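Local structure of plasmodesmata-located protein 8 (Arabidopsis thaliana, 6GRF) at residues T30-V35 / S46-G50; S60-L65 / R108-F114; C127-V132 / L193-A199; R141-V145 / S159-E165. The protein probably modulates cell-to-cell trafficking through plasmodesmata, and interacts with ACBP6 at the plasma membrane and with the 2B movement protein of Grapevine fanleaf virus. All blocks are in the same frame, centred on the assembly; numbering follows the deposited sequence. Where two conformers were deposited one is given.

How the contacts relate
Contacts 1 and 2 belong to the first DUF26 (Gnk2-homologous) domain, contacts 3 and 4 to the second, on opposite sides of the chain's centre. Contacts 1 and 2, with centres about 9 Å apart, share one five-stranded antiparallel sheet, in which strands 44-49 and 62-68 are neighbours. Contact 1 closes before contact 2 opens. Both segments of contact 4 fall in sequence between the two halves of contact 3; the centres of contacts 3 and 4 are about 15 Å apart, and Arg142 reaches Gly195. Contacts 1 and 4, centres about 39 Å apart, both join a domain's first helix to its second strand, contact 4 adding the start of the third, as in a tandem repeat.

Contact 1 (T30-V35 / S46-G50); sequences TFLSSV and SFAVG
Helix 23-39 packs on edge strand 44-49 of the first DUF26 domain's antiparallel sheet, with Phe31, Ser34 and Val35 gathered round Phe47. The two run nearly antiparallel, and no hydrogen bond joins the segments, so the contact rests on apolar packing. Phe31 CG stands anti to the backbone N (chi1 163°), which brings the ring down from the helix to the strand. There Phe31 CE1 lies 3.8 Å from Phe47 CD2, and Phe47 CB meets the edge of the Phe31 ring in its plane. The two rings are turned 81° against each other. Val35 serves both aromatics: its CG2 lies over one face of the Phe31 ring, toward the rim, and also 3.9 Å from Phe47 CE2. Ser34 is small enough to let the Phe47 ring come close to the helix, with CE1 of Phe47 3.7 Å from Ser34 CB. Two residues on, on the same strand face, the branched Val49 brings CG2 to 4.2 Å from Thr30 CG2, nearer solvent. Backbone bonds tie Phe47 to Gly64 and Val49 to Val62 on strand 62-68, while Phe31 reaches on to Tyr109 of strand 105-110 and Leu32 turns to Val85 and Thr89 of helix 74-91.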
loop_
_atom_site.group_PDB
_atom_site.type_symbol
_atom_site.label_atom_id
_atom_site.label_comp_id
_atom_site.label_asym_id
_atom_site.label_seq_id
_atom_site.Cartn_x
_atom_site.Cartn_y
_atom_site.Cartn_z
ATOM N N THR A 30 3.513 -18.327 -10.956
ATOM C CA THR A 30 2.204 -18.309 -11.586
ATOM C C THR A 30 1.430 -17.076 -11.111
ATOM O O THR A 30 0.789 -16.380 -11.915
ATOM C CB THR A 30 1.424 -19.589 -11.260
ATOM O OG1 THR A 30 2.134 -20.675 -11.849
ATOM C CG2 THR A 30 -0.002 -19.566 -11.765
ATOM N N PHE A 31 1.484 -16.835 -9.796
ATOM C CA PHE A 31 0.881 -15.672 -9.205
ATOM C C PHE A 31 1.416 -14.400 -9.877
ATOM O O PHE A 31 0.630 -13.605 -10.356
ATOM C CB PHE A 31 1.143 -15.621 -7.705
ATOM C CG PHE A 31 0.905 -14.261 -7.101
ATOM C CD1 PHE A 31 -0.381 -13.799 -6.899
ATOM C CD2 PHE A 31 1.967 -13.445 -6.751
ATOM C CE1 PHE A 31 -0.601 -12.542 -6.352
ATOM C CE2 PHE A 31 1.744 -12.190 -6.203
ATOM C CZ PHE A 31 0.463 -11.747 -5.999
ATOM N N LEU A 32 2.744 -14.224 -9.913
ATOM C CA LEU A 32 3.357 -12.969 -10.418
ATOM C C LEU A 32 3.023 -12.784 -11.901
ATOM O O LEU A 32 2.730 -11.697 -12.343
ATOM C CB LEU A 32 4.869 -12.986 -10.189
ATOM C CG LEU A 32 5.308 -12.941 -8.723
ATOM C CD1 LEU A 32 6.814 -13.098 -8.618
ATOM C CD2 LEU A 32 4.863 -11.650 -8.045
ATOM N N SER A 33 3.049 -13.882 -12.651
ATOM C CA SER A 33 2.647 -13.893 -14.032
ATOM C C SER A 33 1.193 -13.396 -14.184
ATOM O O SER A 33 0.890 -12.673 -15.120
ATOM C CB SER A 33 2.838 -15.274 -14.598
ATOM O OG SER A 33 2.249 -15.357 -15.876
ATOM N N SER A 34 0.299 -13.797 -13.270
ATOM C CA SER A 34 -1.136 -13.422 -13.300
ATOM C C SER A 34 -1.307 -11.925 -13.016
ATOM O O SER A 34 -2.178 -11.285 -13.578
ATOM C CB SER A 34 -1.949 -14.217 -12.310
ATOM O OG SER A 34 -2.065 -15.563 -12.728
ATOM N N VAL A 35 -0.475 -11.415 -12.108
ATOM C CA VAL A 35 -0.508 -10.023 -11.686
ATOM C C VAL A 35 -0.214 -9.132 -12.891
ATOM O O VAL A 35 -0.865 -8.122 -13.065
ATOM C CB VAL A 35 0.475 -9.787 -10.525
ATOM C CG1 VAL A 35 0.888 -8.338 -10.409
ATOM C CG2 VAL A 35 -0.088 -10.301 -9.205
ATOM N N SER A 46 -7.121 -9.726 -6.850
ATOM C CA SER A 46 -6.889 -10.666 -5.781
ATOM C C SER A 46 -6.633 -12.050 -6.403
ATOM O O SER A 46 -7.251 -12.353 -7.393
ATOM C CB SER A 46 -8.120 -10.706 -4.938
ATOM O OG SER A 46 -7.785 -11.073 -3.626
ATOM N N PHE A 47 -5.753 -12.868 -5.812
ATOM C CA PHE A 47 -5.436 -14.180 -6.360
ATOM C C PHE A 47 -5.196 -15.210 -5.252
ATOM O O PHE A 47 -4.682 -14.899 -4.204
ATOM C CB PHE A 47 -4.194 -14.123 -7.244
ATOM C CG PHE A 47 -4.270 -13.108 -8.347
ATOM C CD1 PHE A 47 -4.705 -13.464 -9.610
ATOM C CD2 PHE A 47 -3.908 -11.791 -8.112
ATOM C CE1 PHE A 47 -4.771 -12.516 -10.622
ATOM C CE2 PHE A 47 -3.970 -10.849 -9.126
ATOM C CZ PHE A 47 -4.395 -11.215 -10.380
ATOM N N ALA A 48 -5.580 -16.457 -5.540
ATOM C CA ALA A 48 -5.153 -17.616 -4.780
ATOM C C ALA A 48 -4.679 -18.676 -5.781
ATOM O O ALA A 48 -5.399 -18.980 -6.721
ATOM C CB ALA A 48 -6.285 -18.122 -3.927
ATOM N N VAL A 49 -3.440 -19.142 -5.623
ATOM C CA VAL A 49 -2.935 -20.270 -6.393
ATOM C C VAL A 49 -2.622 -21.404 -5.421
ATOM O O VAL A 49 -1.781 -21.249 -4.552
ATOM C CB VAL A 49 -1.677 -19.927 -7.210
ATOM C CG1 VAL A 49 -1.216 -21.135 -8.012
ATOM C CG2 VAL A 49 -1.891 -18.728 -8.116
ATOM N N GLY A 50 -3.308 -22.531 -5.602
ATOM C CA GLY A 50 -2.931 -23.789 -4.995
ATOM C C GLY A 50 -3.688 -24.088 -3.717
ATOM O O GLY A 50 -4.774 -23.568 -3.451
#

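Contact 2 (S60-L65 / R108-F114); sequences SAVFGL and RYETNDF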
loop_
_atom_site.group_PDB
_atom_site.type_symbol
_atom_site.label_atom_id
_atom_site.label_comp_id
_atom_site.label_asym_id
_atom_site.label_seq_id
_atom_site.Cartn_x
_atom_site.Cartn_y
_atom_site.Cartn_z
ATOM N N SER A 60 3.014 -25.183 -0.433
ATOM C CA SER A 60 2.085 -24.195 0.028
ATOM C C SER A 60 1.446 -23.423 -1.135
ATOM O O SER A 60 2.041 -23.196 -2.201
ATOM C CB SER A 60 2.762 -23.246 0.987
ATOM O OG SER A 60 3.367 -23.955 2.057
ATOM N N ALA A 61 0.210 -23.005 -0.868
ATOM C CA ALA A 61 -0.537 -22.102 -1.672
ATOM C C ALA A 61 0.074 -20.697 -1.567
ATOM O O ALA A 61 0.785 -20.378 -0.615
ATOM C CB ALA A 61 -1.964 -22.119 -1.201
ATOM N N VAL A 62 -0.187 -19.884 -2.593
ATOM C CA VAL A 62 0.130 -18.464 -2.597
ATOM C C VAL A 62 -1.179 -17.676 -2.599
ATOM O O VAL A 62 -2.103 -18.013 -3.340
ATOM C CB VAL A 62 0.968 -18.051 -3.817
ATOM C CG1 VAL A 62 1.291 -16.566 -3.768
ATOM C CG2 VAL A 62 2.235 -18.864 -3.939
ATOM N N PHE A 63 -1.208 -16.609 -1.794
ATOM C CA PHE A 63 -2.281 -15.644 -1.752
ATOM C C PHE A 63 -1.655 -14.264 -1.948
ATOM O O PHE A 63 -0.624 -13.973 -1.352
ATOM C CB PHE A 63 -3.013 -15.663 -0.406
ATOM C CG PHE A 63 -3.632 -16.983 -0.019
ATOM C CD1 PHE A 63 -4.886 -17.344 -0.478
ATOM C CD2 PHE A 63 -2.967 -17.856 0.833
ATOM C CE1 PHE A 63 -5.456 -18.554 -0.103
ATOM C CE2 PHE A 63 -3.529 -19.072 1.197
ATOM C CZ PHE A 63 -4.779 -19.412 0.735
ATOM N N GLY A 64 -2.258 -13.442 -2.798
ATOM C CA GLY A 64 -1.689 -12.145 -3.055
ATOM C C GLY A 64 -2.659 -11.208 -3.733
ATOM O O GLY A 64 -3.748 -11.613 -4.122
ATOM N N LEU A 65 -2.229 -9.942 -3.849
ATOM C CA LEU A 65 -2.962 -8.902 -4.538
ATOM C C LEU A 65 -1.988 -7.817 -5.010
ATOM O O LEU A 65 -0.811 -7.788 -4.624
ATOM C CB LEU A 65 -4.047 -8.333 -3.612
ATOM C CG LEU A 65 -3.599 -7.811 -2.241
ATOM C CD1 LEU A 65 -2.789 -6.529 -2.334
ATOM C CD2 LEU A 65 -4.798 -7.593 -1.351
ATOM N N ARG A 108 1.682 -7.587 -3.063
ATOM C CA ARG A 108 1.800 -8.389 -1.846
ATOM C C ARG A 108 1.454 -9.853 -2.141
ATOM O O ARG A 108 0.503 -10.145 -2.852
ATOM C CB ARG A 108 0.852 -7.864 -0.766
ATOM C CG ARG A 108 0.995 -8.546 0.584
ATOM C CD ARG A 108 0.041 -7.981 1.624
ATOM N NE ARG A 108 0.168 -8.662 2.904
ATOM C CZ ARG A 108 -0.698 -8.554 3.913
ATOM N NH1 ARG A 108 -1.658 -7.643 3.887
ATOM N NH2 ARG A 108 -0.608 -9.379 4.946
ATOM N N TYR A 109 2.208 -10.757 -1.522
ATOM C CA TYR A 109 1.839 -12.154 -1.497
ATOM C C TYR A 109 2.313 -12.788 -0.188
ATOM O O TYR A 109 3.277 -12.343 0.414
ATOM C CB TYR A 109 2.402 -12.865 -2.727
ATOM C CG TYR A 109 3.894 -13.074 -2.683
ATOM C CD1 TYR A 109 4.432 -14.142 -1.978
ATOM C CD2 TYR A 109 4.764 -12.230 -3.356
ATOM C CE1 TYR A 109 5.795 -14.354 -1.918
ATOM C CE2 TYR A 109 6.137 -12.432 -3.311
ATOM C CZ TYR A 109 6.650 -13.492 -2.579
ATOM O OH TYR A 109 7.988 -13.737 -2.499
ATOM N N GLU A 110 1.601 -13.838 0.235
ATOM C CA GLU A 110 1.962 -14.627 1.406
ATOM C C GLU A 110 1.453 -16.064 1.227
ATOM O O GLU A 110 0.684 -16.353 0.305
ATOM C CB GLU A 110 1.337 -14.071 2.688
ATOM C CG GLU A 110 1.042 -12.587 2.669
ATOM C CD GLU A 110 1.592 -11.835 3.863
ATOM O OE1 GLU A 110 2.298 -10.813 3.648
ATOM O OE2 GLU A 110 1.307 -12.272 5.000
ATOM N N THR A 111 1.833 -16.921 2.179
ATOM C CA THR A 111 1.407 -18.313 2.273
ATOM C C THR A 111 0.124 -18.436 3.104
ATOM O O THR A 111 -0.473 -19.491 3.159
ATOM C CB THR A 111 2.483 -19.185 2.934
ATOM O OG1 THR A 111 2.729 -18.664 4.241
ATOM C CG2 THR A 111 3.773 -19.237 2.147
ATOM N N ASN A 112 -0.265 -17.362 3.796
ATOM C CA ASN A 112 -1.496 -17.349 4.607
ATOM C C ASN A 112 -2.548 -16.501 3.882
ATOM O O ASN A 112 -2.216 -15.545 3.183
ATOM C CB ASN A 112 -1.287 -16.808 6.027
ATOM C CG ASN A 112 0.130 -16.965 6.547
ATOM O OD1 ASN A 112 0.563 -18.073 6.874
ATOM N ND2 ASN A 112 0.859 -15.857 6.615
ATOM N N ASP A 113 -3.818 -16.855 4.071
ATOM C CA ASP A 113 -4.899 -16.226 3.380
ATOM C C ASP A 113 -5.292 -14.966 4.153
ATOM O O ASP A 113 -6.105 -15.026 5.057
ATOM C CB ASP A 113 -6.085 -17.173 3.228
ATOM C CG ASP A 113 -7.272 -16.548 2.518
ATOM O OD1 ASP A 113 -7.141 -15.407 2.047
ATOM O OD2 ASP A 113 -8.317 -17.210 2.449
ATOM N N PHE A 114 -4.712 -13.835 3.755
ATOM C CA PHE A 114 -4.951 -12.532 4.381
ATOM C C PHE A 114 -6.022 -11.736 3.616
ATOM O O PHE A 114 -6.394 -10.634 4.048
ATOM C CB PHE A 114 -3.651 -11.731 4.398
ATOM C CG PHE A 114 -3.229 -11.251 3.033
ATOM C CD1 PHE A 114 -2.441 -12.044 2.214
ATOM C CD2 PHE A 114 -3.628 -10.011 2.556
ATOM C CE1 PHE A 114 -2.050 -11.602 0.959
ATOM C CE2 PHE A 114 -3.253 -9.577 1.296
ATOM C CZ PHE A 114 -2.460 -10.372 0.499
#
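Phe63 and Leu65 pair with Glu110 and Arg108 as hydrogen-bonded partners in an antiparallel ladder between strands 62-68 and 105-110, inside the first domain's sheet. Phe63 N donates a hydrogen bond to Glu110 O at 2.8 Å, and Glu110 N one to Phe63 O at 2.7 Å; Leu65 and Arg108 bond likewise. Between them Gly64 faces Tyr109; a CB here would run into Arg108 O, so glycine suits their close approach, CA to CA 3.9 Å. Beyond the ladder the 111-114 loop folds back over the sheet. Asp113 CB lies 3.6 Å from the centroid of the Phe63 ring, 11° off its normal, a CH-pi contact, and the Asp113 carboxylate lies almost parallel to the ring. The Phe114 ring adjoins Leu65, its CE2 3.7 Å from Leu65 CD2. The extended Arg108 chain carries its guanidinium over one face of the Phe114 ring, while NE forms a 3.1 Å salt bridge to Glu110 OE1. That oxygen lies in the guanidinium plane, whereas NE meets it from above the carboxylate plane. On the other face, Val62 and Tyr109 turn to helix 23-39. The pair is part of the five-stranded sheet, packed on helices 23-39 and 74-91, of the Gnk2-like DUF26 fold.

Contact 3 (C127-V132 / L193-A199); sequences CSSKSV and LCGSAVA
Cys127 and Cys194 form a disulfide of the second DUF26 domain, joining the end of strand 122-127 to the residue at which the chain leaves helix 176-193. Both CB atoms already point at the opposite segment; with each SG anti to its own carbonyl carbon, Cys127 SG and Cys194 SG meet at 2.1 Å. The torsion about the sulfur-sulfur bond is -72°. A type I turn from Cys194 to Ala197 then leads the chain back along 127-132. Three backbone bonds zip the loops together: Ser128 N to Ala199 O (2.8 Å), Val198 N to Lys130 O (3.1 Å) and Val132 N to Ser196 O (2.9 Å); the last two flank the single bridge between Ser131 and Ala197. At the far end from the cystine, Val132 and Val198 cross at about a right angle, CG2 to CG2 at 3.8 Å. Val132 also touches Phe138 and Phe139 of helix 136-149, apolar company that suits a branched aliphatic residue. Ser128 is turned otherwise, with OG anti to its backbone N (chi1 174°), where it accepts from Lys130 N in an ST turn and lies against Val198 CG1. Serine fits here because its short hydroxyl arm can reach back to the main chain. Between the cystine and these valines sits the small Ala197, whose CB is 4.0 Å from Ser128 N and 4.1 Å from Cys127 CB.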
loop_
_atom_site.group_PDB
_atom_site.type_symbol
_atom_site.label_atom_id
_atom_site.label_comp_id
_atom_site.label_asym_id
_atom_site.label_seq_id
_atom_site.Cartn_x
_atom_site.Cartn_y
_atom_site.Cartn_z
ATOM N N CYS A 127 7.892 10.918 8.647
ATOM C CA CYS A 127 7.617 12.315 8.942
ATOM C C CYS A 127 8.724 13.161 8.308
ATOM O O CYS A 127 9.898 12.823 8.407
ATOM C CB CYS A 127 7.596 12.632 10.437
ATOM S SG CYS A 127 6.801 11.398 11.506
ATOM N N SER A 128 8.329 14.272 7.679
ATOM C CA SER A 128 9.255 15.287 7.197
ATOM C C SER A 128 10.173 15.731 8.341
ATOM O O SER A 128 9.789 15.743 9.508
ATOM C CB SER A 128 8.514 16.462 6.625
ATOM O OG SER A 128 9.418 17.496 6.276
ATOM N N SER A 129 11.403 16.080 7.983
ATOM C CA SER A 129 12.372 16.577 8.934
ATOM C C SER A 129 11.998 18.008 9.354
ATOM O O SER A 129 12.249 18.401 10.490
ATOM C CB SER A 129 13.752 16.502 8.359
ATOM O OG SER A 129 14.657 17.233 9.160
ATOM N N LYS A 130 11.379 18.760 8.434
ATOM C CA LYS A 130 10.883 20.123 8.706
ATOM C C LYS A 130 9.546 20.063 9.461
ATOM O O LYS A 130 8.582 19.414 9.020
ATOM C CB LYS A 130 10.726 20.924 7.408
ATOM C CG LYS A 130 11.763 22.019 7.190
ATOM C CD LYS A 130 13.192 21.523 6.991
ATOM C CE LYS A 130 14.188 22.663 6.936
ATOM N NZ LYS A 130 15.568 22.192 6.672
ATOM N N SER A 131 9.513 20.755 10.606
ATOM C CA SER A 131 8.334 20.925 11.442
ATOM C C SER A 131 7.775 22.342 11.273
ATOM O O SER A 131 8.525 23.288 11.069
ATOM C CB SER A 131 8.655 20.661 12.886
ATOM O OG SER A 131 8.756 19.270 13.126
ATOM N N VAL A 132 6.448 22.450 11.361
ATOM C CA VAL A 132 5.740 23.708 11.454
ATOM C C VAL A 132 5.605 24.040 12.945
ATOM O O VAL A 132 5.297 23.168 13.766
ATOM C CB VAL A 132 4.365 23.645 10.753
ATOM C CG1 VAL A 132 3.675 24.997 10.730
ATOM C CG2 VAL A 132 4.464 23.098 9.342
ATOM N N LEU A 193 2.353 10.051 15.550
ATOM C CA LEU A 193 3.786 9.812 15.257
ATOM C C LEU A 193 4.465 11.050 14.645
ATOM O O LEU A 193 5.670 11.229 14.811
ATOM C CB LEU A 193 3.913 8.616 14.309
ATOM C CG LEU A 193 3.348 7.289 14.821
ATOM C CD1 LEU A 193 3.399 6.229 13.727
ATOM C CD2 LEU A 193 4.090 6.807 16.057
ATOM N N CYS A 194 3.712 11.870 13.906
ATOM C CA CYS A 194 4.267 12.992 13.151
ATOM C C CYS A 194 3.567 14.297 13.552
ATOM O O CYS A 194 3.022 14.997 12.709
ATOM C CB CYS A 194 4.071 12.794 11.655
ATOM S SG CYS A 194 4.773 11.251 11.024
ATOM N N GLY A 195 3.575 14.600 14.849
ATOM C CA GLY A 195 2.723 15.635 15.402
ATOM C C GLY A 195 2.822 16.959 14.657
ATOM O O GLY A 195 1.785 17.555 14.349
ATOM N N SER A 196 4.051 17.419 14.380
ATOM C CA SER A 196 4.298 18.806 13.939
ATOM C C SER A 196 4.838 18.880 12.500
ATOM O O SER A 196 5.195 19.961 12.032
ATOM C CB SER A 196 5.247 19.493 14.882
ATOM O OG SER A 196 4.867 19.284 16.234
ATOM N N ALA A 197 4.909 17.747 11.801
ATOM C CA ALA A 197 5.595 17.669 10.498
ATOM C C ALA A 197 4.805 18.433 9.429
ATOM O O ALA A 197 3.576 18.426 9.443
ATOM C CB ALA A 197 5.753 16.228 10.096
ATOM N N VAL A 198 5.523 19.044 8.480
ATOM C CA VAL A 198 4.901 19.772 7.366
ATOM C C VAL A 198 4.313 18.775 6.361
ATOM O O VAL A 198 3.441 19.130 5.561
ATOM C CB VAL A 198 5.895 20.732 6.680
ATOM C CG1 VAL A 198 6.895 20.015 5.789
ATOM C CG2 VAL A 198 5.168 21.805 5.890
ATOM N N ALA A 199 4.839 17.546 6.398
ATOM C CA ALA A 199 4.481 16.489 5.498
ATOM C C ALA A 199 4.778 15.152 6.177
ATOM O O ALA A 199 5.796 15.007 6.823
ATOM C CB ALA A 199 5.247 16.632 4.206
#

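Contact 4 (R141-V145 / S159-E165); sequences RRDDV and SRSGLVE
Arg141 and Val145 of helix 136-149 pack on a beta-hairpin, strands 156-161 and 164-170, joined by a type II' turn from Ser161 to Val164 in the second DUF26 domain. The arginine can be followed outward. Its CB lies 3.7 Å from Val164 CG2 and close to Ser161 O. CG stays near O and OG of the same serine, and there the chain bends (chi2 -89°), swinging CD to within a tight 3.0 Å of Ser161 OG. NE makes a long, weak ion pair with Asp137. At the tip, NH1 gives a weak but nearly straight hydrogen bond to Ser161 OG, 3.4 Å long, with the oxygen in the guanidinium plane, while Gly162 CA lies over one face of the group. An arginine suits this partly exposed place because its aliphatic stem packs on the hairpin while its guanidinium reaches Ser161 and Gly162. Glycine suits the turn, since residue 162 has a positive phi (60°), as the second position of a II' turn requires. The hairpin closes itself: Ser161 N bonds Val164 O and Val164 N bonds Ser161 O. One helical turn on, the buried Val145 spreads its two methyls, CG1 near Ser159 CB and CG2 3.5 Å from Val164 O. Ser159 OG is held by Asp148. Val164 completes the packing from the strand, its CG1 4.0 Å from Val145 CG2 and 3.9 Å from Arg142 CA.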
loop_
_atom_site.group_PDB
_atom_site.type_symbol
_atom_site.label_atom_id
_atom_site.label_comp_id
_atom_site.label_asym_id
_atom_site.label_seq_id
_atom_site.Cartn_x
_atom_site.Cartn_y
_atom_site.Cartn_z
ATOM N N ARG A 141 -6.002 23.185 9.268
ATOM C CA ARG A 141 -6.226 22.799 7.879
ATOM C C ARG A 141 -5.840 21.324 7.700
ATOM O O ARG A 141 -6.498 20.593 6.988
ATOM C CB ARG A 141 -5.427 23.676 6.913
ATOM C CG ARG A 141 -5.724 25.168 7.009
ATOM C CD ARG A 141 -6.860 25.624 6.125
ATOM N NE ARG A 141 -7.024 27.078 6.073
ATOM C CZ ARG A 141 -8.077 27.675 5.528
ATOM N NH1 ARG A 141 -8.954 26.955 4.851
ATOM N NH2 ARG A 141 -8.259 28.975 5.672
ATOM N N ARG A 142 -4.765 20.903 8.361
ATOM C CA ARG A 142 -4.368 19.516 8.330
ATOM C C ARG A 142 -5.504 18.654 8.891
ATOM O O ARG A 142 -5.869 17.670 8.281
ATOM C CB ARG A 142 -3.074 19.308 9.120
ATOM C CG ARG A 142 -2.514 17.895 9.016
ATOM C CD ARG A 142 -2.309 17.290 10.391
ATOM N NE ARG A 142 -0.969 17.513 10.876
ATOM C CZ ARG A 142 -0.540 17.251 12.101
ATOM N NH1 ARG A 142 -1.289 17.508 13.160
ATOM N NH2 ARG A 142 0.662 16.726 12.245
ATOM N N ASP A 143 -6.032 19.031 10.060
ATOM C CA ASP A 143 -7.155 18.345 10.674
ATOM C C ASP A 143 -8.327 18.227 9.691
ATOM O O ASP A 143 -8.894 17.149 9.563
ATOM C CB ASP A 143 -7.606 19.011 11.973
ATOM C CG ASP A 143 -6.796 18.569 13.181
ATOM O OD1 ASP A 143 -5.932 17.670 13.012
ATOM O OD2 ASP A 143 -7.018 19.135 14.281
ATOM N N ASP A 144 -8.687 19.318 9.003
ATOM C CA ASP A 144 -9.797 19.267 8.039
ATOM C C ASP A 144 -9.479 18.283 6.897
ATOM O O ASP A 144 -10.345 17.547 6.449
ATOM C CB ASP A 144 -10.127 20.640 7.452
ATOM C CG ASP A 144 -10.548 21.677 8.476
ATOM O OD1 ASP A 144 -11.172 21.307 9.486
ATOM O OD2 ASP A 144 -10.258 22.859 8.241
ATOM N N VAL A 145 -8.238 18.292 6.415
ATOM C CA VAL A 145 -7.824 17.436 5.309
ATOM C C VAL A 145 -7.894 15.960 5.740
ATOM O O VAL A 145 -8.473 15.144 5.031
ATOM C CB VAL A 145 -6.425 17.839 4.810
ATOM C CG1 VAL A 145 -5.722 16.729 4.055
ATOM C CG2 VAL A 145 -6.506 19.089 3.958
ATOM N N SER A 159 -7.604 15.493 -1.015
ATOM C CA SER A 159 -8.194 16.543 -0.199
ATOM C C SER A 159 -7.251 17.748 -0.062
ATOM O O SER A 159 -6.047 17.607 -0.092
ATOM C CB SER A 159 -8.596 15.998 1.136
ATOM O OG SER A 159 -9.409 16.949 1.811
ATOM N N ARG A 160 -7.839 18.934 0.132
ATOM C CA ARG A 160 -7.124 20.196 0.058
ATOM C C ARG A 160 -7.864 21.212 0.942
ATOM O O ARG A 160 -9.081 21.268 0.959
ATOM C CB ARG A 160 -7.023 20.608 -1.415
ATOM C CG ARG A 160 -6.112 21.792 -1.720
ATOM C CD ARG A 160 -6.085 22.144 -3.211
ATOM N NE ARG A 160 -5.309 21.231 -4.058
ATOM C CZ ARG A 160 -5.776 20.109 -4.628
ATOM N NH1 ARG A 160 -7.015 19.706 -4.400
ATOM N NH2 ARG A 160 -5.003 19.388 -5.430
ATOM N N SER A 161 -7.106 21.950 1.745
ATOM C CA SER A 161 -7.630 23.045 2.534
ATOM C C SER A 161 -6.486 24.031 2.734
ATOM O O SER A 161 -5.501 23.688 3.386
ATOM C CB SER A 161 -8.182 22.552 3.846
ATOM O OG SER A 161 -8.518 23.622 4.711
ATOM N N GLY A 162 -6.613 25.218 2.130
ATOM C CA GLY A 162 -5.528 26.167 2.065
ATOM C C GLY A 162 -4.334 25.564 1.342
ATOM O O GLY A 162 -4.475 24.987 0.241
ATOM N N LEU A 163 -3.162 25.638 1.978
ATOM C CA LEU A 163 -1.950 25.111 1.384
ATOM C C LEU A 163 -1.684 23.672 1.865
ATOM O O LEU A 163 -0.609 23.146 1.626
ATOM C CB LEU A 163 -0.786 26.048 1.731
ATOM C CG LEU A 163 -0.849 27.450 1.115
ATOM C CD1 LEU A 163 0.445 28.212 1.372
ATOM C CD2 LEU A 163 -1.133 27.374 -0.381
ATOM N N VAL A 164 -2.656 23.030 2.518
ATOM C CA VAL A 164 -2.494 21.651 2.955
ATOM C C VAL A 164 -3.241 20.717 1.998
ATOM O O VAL A 164 -4.427 20.909 1.762
ATOM C CB VAL A 164 -2.980 21.447 4.398
ATOM C CG1 VAL A 164 -2.738 20.016 4.861
ATOM C CG2 VAL A 164 -2.341 22.449 5.354
ATOM N N GLU A 165 -2.518 19.698 1.501
ATOM C CA GLU A 165 -3.023 18.688 0.570
ATOM C C GLU A 165 -2.830 17.308 1.204
ATOM O O GLU A 165 -1.886 17.105 1.964
ATOM C CB GLU A 165 -2.269 18.699 -0.764
ATOM C CG GLU A 165 -2.939 19.497 -1.876
ATOM C CD GLU A 165 -2.965 18.797 -3.230
ATOM O OE1 GLU A 165 -3.536 17.691 -3.313
ATOM O OE2 GLU A 165 -2.416 19.357 -4.203
#